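Side-chain contacts in CADD-like protein of unknown function (PDB 3B5O), which is of unknown function but resembles CADD, has a heme-oxygenase-like all-helical fold and is possibly an oxidoreductase: residues F38-Y43 with I230-V235; S117-K122 with A226-S231. One frame throughout, in Å; residues are numbered along the deposited sequence. Where two conformers were deposited one is given.

Interaction 1 of 2, residues F38-Y43 with I230-V235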
loop_
_atom_site.group_PDB
_atom_site.type_symbol
_atom_site.label_atom_id
_atom_site.label_comp_id
_atom_site.label_asym_id
_atom_site.label_seq_id
_atom_site.Cartn_x
_atom_site.Cartn_y
_atom_site.Cartn_z
ATOM N N PHE A 38 -17.929 5.825 -13.985
ATOM C CA PHE A 38 -16.906 4.853 -14.339
ATOM C C PHE A 38 -15.564 5.555 -14.497
ATOM O O PHE A 38 -14.552 5.105 -13.923
ATOM C CB PHE A 38 -17.269 4.151 -15.664
ATOM C CG PHE A 38 -16.245 3.157 -16.119
ATOM C CD1 PHE A 38 -15.150 3.582 -16.874
ATOM C CD2 PHE A 38 -16.345 1.819 -15.779
ATOM C CE1 PHE A 38 -14.171 2.679 -17.269
ATOM C CE2 PHE A 38 -15.378 0.905 -16.195
ATOM C CZ PHE A 38 -14.286 1.357 -16.942
ATOM N N ALA A 39 -15.565 6.674 -15.219
ATOM C CA ALA A 39 -14.310 7.415 -15.496
ATOM C C ALA A 39 -13.636 7.851 -14.201
ATOM O O ALA A 39 -12.405 7.854 -14.098
ATOM C CB ALA A 39 -14.571 8.636 -16.383
ATOM N N GLN A 40 -14.434 8.273 -13.231
ATOM C CA GLN A 40 -13.878 8.764 -11.973
ATOM C C GLN A 40 -13.227 7.666 -11.149
ATOM O O GLN A 40 -12.161 7.874 -10.565
ATOM C CB GLN A 40 -14.955 9.517 -11.174
ATOM C CG GLN A 40 -15.314 10.835 -11.812
ATOM C CD GLN A 40 -16.570 11.473 -11.254
ATOM O OE1 GLN A 40 -17.496 10.771 -10.839
ATOM N NE2 GLN A 40 -16.607 12.801 -11.234
ATOM N N ILE A 41 -13.841 6.489 -11.091
ATOM C CA ILE A 41 -13.264 5.361 -10.356
ATOM C C ILE A 41 -12.079 4.759 -11.141
ATOM O O ILE A 41 -11.098 4.316 -10.555
ATOM C CB ILE A 41 -14.329 4.317 -9.951
ATOM C CG1 ILE A 41 -15.410 4.998 -9.102
ATOM C CG2 ILE A 41 -13.719 3.139 -9.193
ATOM C CD1 ILE A 41 -14.897 5.803 -7.892
ATOM N N ALA A 42 -12.142 4.795 -12.469
ATOM C CA ALA A 42 -10.986 4.395 -13.271
ATOM C C ALA A 42 -9.785 5.293 -12.969
ATOM O O ALA A 42 -8.652 4.800 -12.883
ATOM C CB ALA A 42 -11.337 4.429 -14.771
ATOM N N TYR A 43 -10.023 6.592 -12.806
ATOM C CA TYR A 43 -8.976 7.543 -12.419
ATOM C C TYR A 43 -8.364 7.154 -11.091
ATOM O O TYR A 43 -7.133 7.174 -10.936
ATOM C CB TYR A 43 -9.529 8.966 -12.344
ATOM C CG TYR A 43 -8.620 9.963 -11.699
ATOM C CD1 TYR A 43 -7.631 10.606 -12.429
ATOM C CD2 TYR A 43 -8.692 10.223 -10.339
ATOM C CE1 TYR A 43 -6.763 11.513 -11.825
ATOM C CE2 TYR A 43 -7.846 11.129 -9.739
ATOM C CZ TYR A 43 -6.878 11.774 -10.477
ATOM O OH TYR A 43 -5.999 12.677 -9.908
ATOM N N ILE A 230 -13.710 13.180 -7.838
ATOM C CA ILE A 230 -15.069 13.752 -7.941
ATOM C C ILE A 230 -15.076 15.164 -8.544
ATOM O O ILE A 230 -16.085 15.597 -9.138
ATOM C CB ILE A 230 -15.760 13.727 -6.562
ATOM C CG1 ILE A 230 -17.295 13.671 -6.727
ATOM C CG2 ILE A 230 -15.343 14.906 -5.699
ATOM C CD1 ILE A 230 -17.770 12.335 -7.280
ATOM N N SER A 231 -13.957 15.875 -8.412
ATOM C CA SER A 231 -13.835 17.263 -8.886
ATOM C C SER A 231 -13.864 17.409 -10.405
ATOM O O SER A 231 -14.010 18.519 -10.911
ATOM C CB SER A 231 -12.541 17.904 -8.367
ATOM O OG SER A 231 -11.411 17.493 -9.114
ATOM N N SER A 232 -13.702 16.314 -11.134
ATOM C CA SER A 232 -13.717 16.371 -12.607
ATOM C C SER A 232 -15.060 16.866 -13.195
ATOM O O SER A 232 -15.123 17.281 -14.349
ATOM C CB SER A 232 -13.390 14.997 -13.178
ATOM O OG SER A 232 -14.477 14.115 -12.965
ATOM N N GLU A 233 -16.138 16.817 -12.422
ATOM C CA GLU A 233 -17.443 17.278 -12.917
ATOM C C GLU A 233 -17.895 18.563 -12.240
ATOM O O GLU A 233 -19.030 19.018 -12.441
ATOM C CB GLU A 233 -18.477 16.170 -12.709
ATOM C CG GLU A 233 -18.270 14.929 -13.567
ATOM C CD GLU A 233 -18.356 15.178 -15.072
ATOM O OE1 GLU A 233 -18.704 16.292 -15.498
ATOM O OE2 GLU A 233 -18.073 14.231 -15.836
ATOM N N VAL A 234 -17.019 19.174 -11.443
ATOM C CA VAL A 234 -17.363 20.420 -10.782
ATOM C C VAL A 234 -17.341 21.565 -11.789
ATOM O O VAL A 234 -16.437 21.653 -12.626
ATOM C CB VAL A 234 -16.424 20.717 -9.601
ATOM C CG1 VAL A 234 -16.607 22.163 -9.101
ATOM C CG2 VAL A 234 -16.689 19.718 -8.470
ATOM N N VAL A 235 -18.369 22.417 -11.716
ATOM C CA VAL A 235 -18.451 23.625 -12.539
ATOM C C VAL A 235 -17.970 24.797 -11.693
ATOM O O VAL A 235 -18.557 25.109 -10.651
ATOM C CB VAL A 235 -19.890 23.865 -13.038
ATOM C CG1 VAL A 235 -19.988 25.182 -13.825
ATOM C CG2 VAL A 235 -20.344 22.698 -13.913
#

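Interaction 2 of 2, residues S117-K122 with A226-S231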
loop_
_atom_site.group_PDB
_atom_site.type_symbol
_atom_site.label_atom_id
_atom_site.label_comp_id
_atom_site.label_asym_id
_atom_site.label_seq_id
_atom_site.Cartn_x
_atom_site.Cartn_y
_atom_site.Cartn_z
ATOM N N SER A 117 -0.767 12.316 -9.881
ATOM C CA SER A 117 -1.509 13.530 -9.664
ATOM C C SER A 117 -0.871 14.404 -8.581
ATOM O O SER A 117 0.103 14.015 -7.929
ATOM C CB SER A 117 -2.943 13.173 -9.270
ATOM O OG SER A 117 -2.945 12.577 -7.972
ATOM N N VAL A 118 -1.441 15.578 -8.340
ATOM C CA VAL A 118 -0.991 16.377 -7.208
ATOM C C VAL A 118 -0.976 15.521 -5.937
ATOM O O VAL A 118 0.003 15.533 -5.189
ATOM C CB VAL A 118 -1.867 17.634 -7.009
ATOM C CG1 VAL A 118 -1.534 18.367 -5.737
ATOM C CG2 VAL A 118 -1.725 18.613 -8.211
ATOM N N ALA A 119 -2.090 14.836 -5.666
ATOM C CA ALA A 119 -2.186 14.031 -4.433
ATOM C C ALA A 119 -1.167 12.890 -4.395
ATOM O O ALA A 119 -0.541 12.638 -3.366
ATOM C CB ALA A 119 -3.590 13.456 -4.264
ATOM N N THR A 120 -1.015 12.174 -5.498
ATOM C CA THR A 120 -0.087 11.053 -5.530
ATOM C C THR A 120 1.360 11.513 -5.441
ATOM O O THR A 120 2.176 10.900 -4.736
ATOM C CB THR A 120 -0.350 10.178 -6.723
ATOM O OG1 THR A 120 -1.743 9.810 -6.697
ATOM C CG2 THR A 120 0.535 8.917 -6.716
ATOM N N SER A 121 1.678 12.617 -6.100
ATOM C CA SER A 121 3.027 13.151 -5.987
ATOM C C SER A 121 3.316 13.577 -4.537
ATOM O O SER A 121 4.413 13.356 -4.015
ATOM C CB SER A 121 3.230 14.307 -6.966
ATOM O OG SER A 121 4.516 14.865 -6.792
ATOM N N LYS A 122 2.336 14.200 -3.890
ATOM C CA LYS A 122 2.482 14.590 -2.499
ATOM C C LYS A 122 2.684 13.375 -1.603
ATOM O O LYS A 122 3.539 13.391 -0.715
ATOM C CB LYS A 122 1.244 15.413 -2.091
ATOM C CG LYS A 122 1.141 15.820 -0.642
ATOM C CD LYS A 122 -0.138 16.747 -0.454
ATOM C CE LYS A 122 -0.539 17.047 0.945
ATOM N NZ LYS A 122 -1.044 15.863 1.622
ATOM N N ALA A 226 -9.943 10.825 -3.590
ATOM C CA ALA A 226 -11.401 10.865 -3.734
ATOM C C ALA A 226 -11.890 12.254 -4.194
ATOM O O ALA A 226 -12.757 12.357 -5.069
ATOM C CB ALA A 226 -12.082 10.456 -2.421
ATOM N N GLN A 227 -11.327 13.314 -3.622
ATOM C CA GLN A 227 -11.658 14.675 -4.032
ATOM C C GLN A 227 -11.201 14.972 -5.456
ATOM O O GLN A 227 -11.951 15.561 -6.238
ATOM C CB GLN A 227 -11.096 15.688 -3.035
ATOM C CG GLN A 227 -11.328 17.151 -3.416
ATOM C CD GLN A 227 -12.788 17.485 -3.642
ATOM O OE1 GLN A 227 -13.122 18.290 -4.519
ATOM N NE2 GLN A 227 -13.668 16.859 -2.866
ATOM N N GLU A 228 -9.987 14.570 -5.818
ATOM C CA GLU A 228 -9.542 14.756 -7.192
ATOM C C GLU A 228 -10.505 14.091 -8.161
ATOM O O GLU A 228 -10.883 14.679 -9.181
ATOM C CB GLU A 228 -8.130 14.189 -7.401
ATOM C CG GLU A 228 -7.062 15.008 -6.784
ATOM C CD GLU A 228 -5.662 14.438 -6.993
ATOM O OE1 GLU A 228 -5.523 13.252 -7.378
ATOM O OE2 GLU A 228 -4.721 15.201 -6.722
ATOM N N ALA A 229 -10.905 12.860 -7.837
ATOM C CA ALA A 229 -11.743 12.078 -8.733
ATOM C C ALA A 229 -13.077 12.780 -8.934
ATOM O O ALA A 229 -13.517 12.975 -10.071
ATOM C CB ALA A 229 -11.939 10.684 -8.204
ATOM N N ILE A 230 -13.710 13.180 -7.838
ATOM C CA ILE A 230 -15.069 13.752 -7.941
ATOM C C ILE A 230 -15.076 15.164 -8.544
ATOM O O ILE A 230 -16.085 15.597 -9.138
ATOM C CB ILE A 230 -15.760 13.727 -6.562
ATOM C CG1 ILE A 230 -17.295 13.671 -6.727
ATOM C CG2 ILE A 230 -15.343 14.906 -5.699
ATOM C CD1 ILE A 230 -17.770 12.335 -7.280
ATOM N N SER A 231 -13.957 15.875 -8.412
ATOM C CA SER A 231 -13.835 17.263 -8.886
ATOM C C SER A 231 -13.864 17.409 -10.405
ATOM O O SER A 231 -14.010 18.519 -10.911
ATOM C CB SER A 231 -12.541 17.904 -8.367
ATOM O OG SER A 231 -11.411 17.493 -9.114
#

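Interaction 1 of 2, residues F38-Y43 with I230-V235
Gln40 lays its side chain over the chain where helix 204-230 runs out, and there its amide overlaps Ile230, Ser232 and Glu233. The amide nitrogen does most of the touching: Gln40 NE2 donates to Ser232 OG at 3.0 Å, with an N-H...O angle of 159°. The serine oxygen lies close to the amide plane, 14° out of it, so this is a well-aligned N-H bond. Gln40 reaches that far because the chain runs extended past CG (chi2 167°). The amide oxygen is held too: OE1 accepts from the backbone N of Ser37, just before helix 38-68, and the two bonds together fix which way round the amide is turned.

Around this bond the packing is thin. The methyl tip of Ile230, CD1, comes to 3.9 Å from Gln40 OE1, the two side chains crossing at a slant. On the Glu233 side the aliphatic part of the chain does the touching, with Glu233 CG 3.6 Å from Gln40 NE2. The aliphatic part of Gln40 also leans on the serine, Gln40 CG standing 3.6 Å from Ser232 OG.

Ser232 OG works twice, as it also hydrogen-bonds to the carbonyl oxygen of Ala229 one turn back. A short relay therefore runs from the start of helix 38-68, through a neutral amide and a hydroxyl, to a carbonyl near the end of helix 204-230. The contact is a polar tie made without formal charge, with Gln40 buried while Ser232 and Glu233 remain at the surface.

Interaction 2 of 2, residues S117-K122 with A226-S231
Glu228 reaches the first turn of helix 118-131 with both carboxylate oxygens. The hydroxyl of Ser117 donates to Glu228 OE1, the OG-OE1 distance being 2.7 Å, and it meets the syn lone pair, on the side of the other oxygen. Glu228 OE2 takes the backbone N-H of Ala119 at 2.9 Å from its N, also on the syn side but 22° out of the carboxylate plane, with an N-H...O angle of 152°. Glu228 OE1 has a second partner in Tyr43 OH, so three bonds hold the carboxylate and restrain its rotation. The glutamate crosses from helix 204-230 to helix 118-131 as an extended chain.

Ser117 is the N-cap of its helix. With chi1 at 69° its OG lies between the backbone N and the carbonyl carbon, where it accepts the N-H of Thr120 over 3.2 Å from that N while donating to the glutamate. Two of the N-H groups at this helix start are thus served by side-chain oxygens, one from the cap and one from Glu228. The positive end of the helix dipole would be expected to favour the ionised carboxylate.

Packing outside these bonds is slight. Ala119 CB sits 3.2 Å from Glu228 OE2 and 3.6 Å from Glu228 CD, and Val118 CB reaches the same oxygen at 3.8 Å.

One turn before Glu228, Glu224 of helix 204-230 takes a salt bridge from Lys122 of helix 118-131, a second polar link between the two. Tyr43 of helix 38-68 packs against both Ser117 and Ala229, making this a place where three helices of the bundle meet.

Overall arrangement
Interactions 1 and 2 share Ile230 and Ser231 and grip the same end of helix 204-230, with centres 10 Å apart. Both are partly buried, but interaction 1 lies farther out, its centre about 22 Å from the centre of the chain, against about 16 Å for interaction 2. Helix 38-68 is the partner in 38-43 with 230-235 and helix 118-131 in 117-122 with 226-231. The chemistry changes accordingly: a neutral amide-hydroxyl link at the outer tip, an acidic side chain bonded to a helix start farther in. Tyr43, from segment 38-43, reaches over to the Ser117-Glu228 site and so ties the contacts together. Gln40 CG also packs 3.3 Å from Ala229 O.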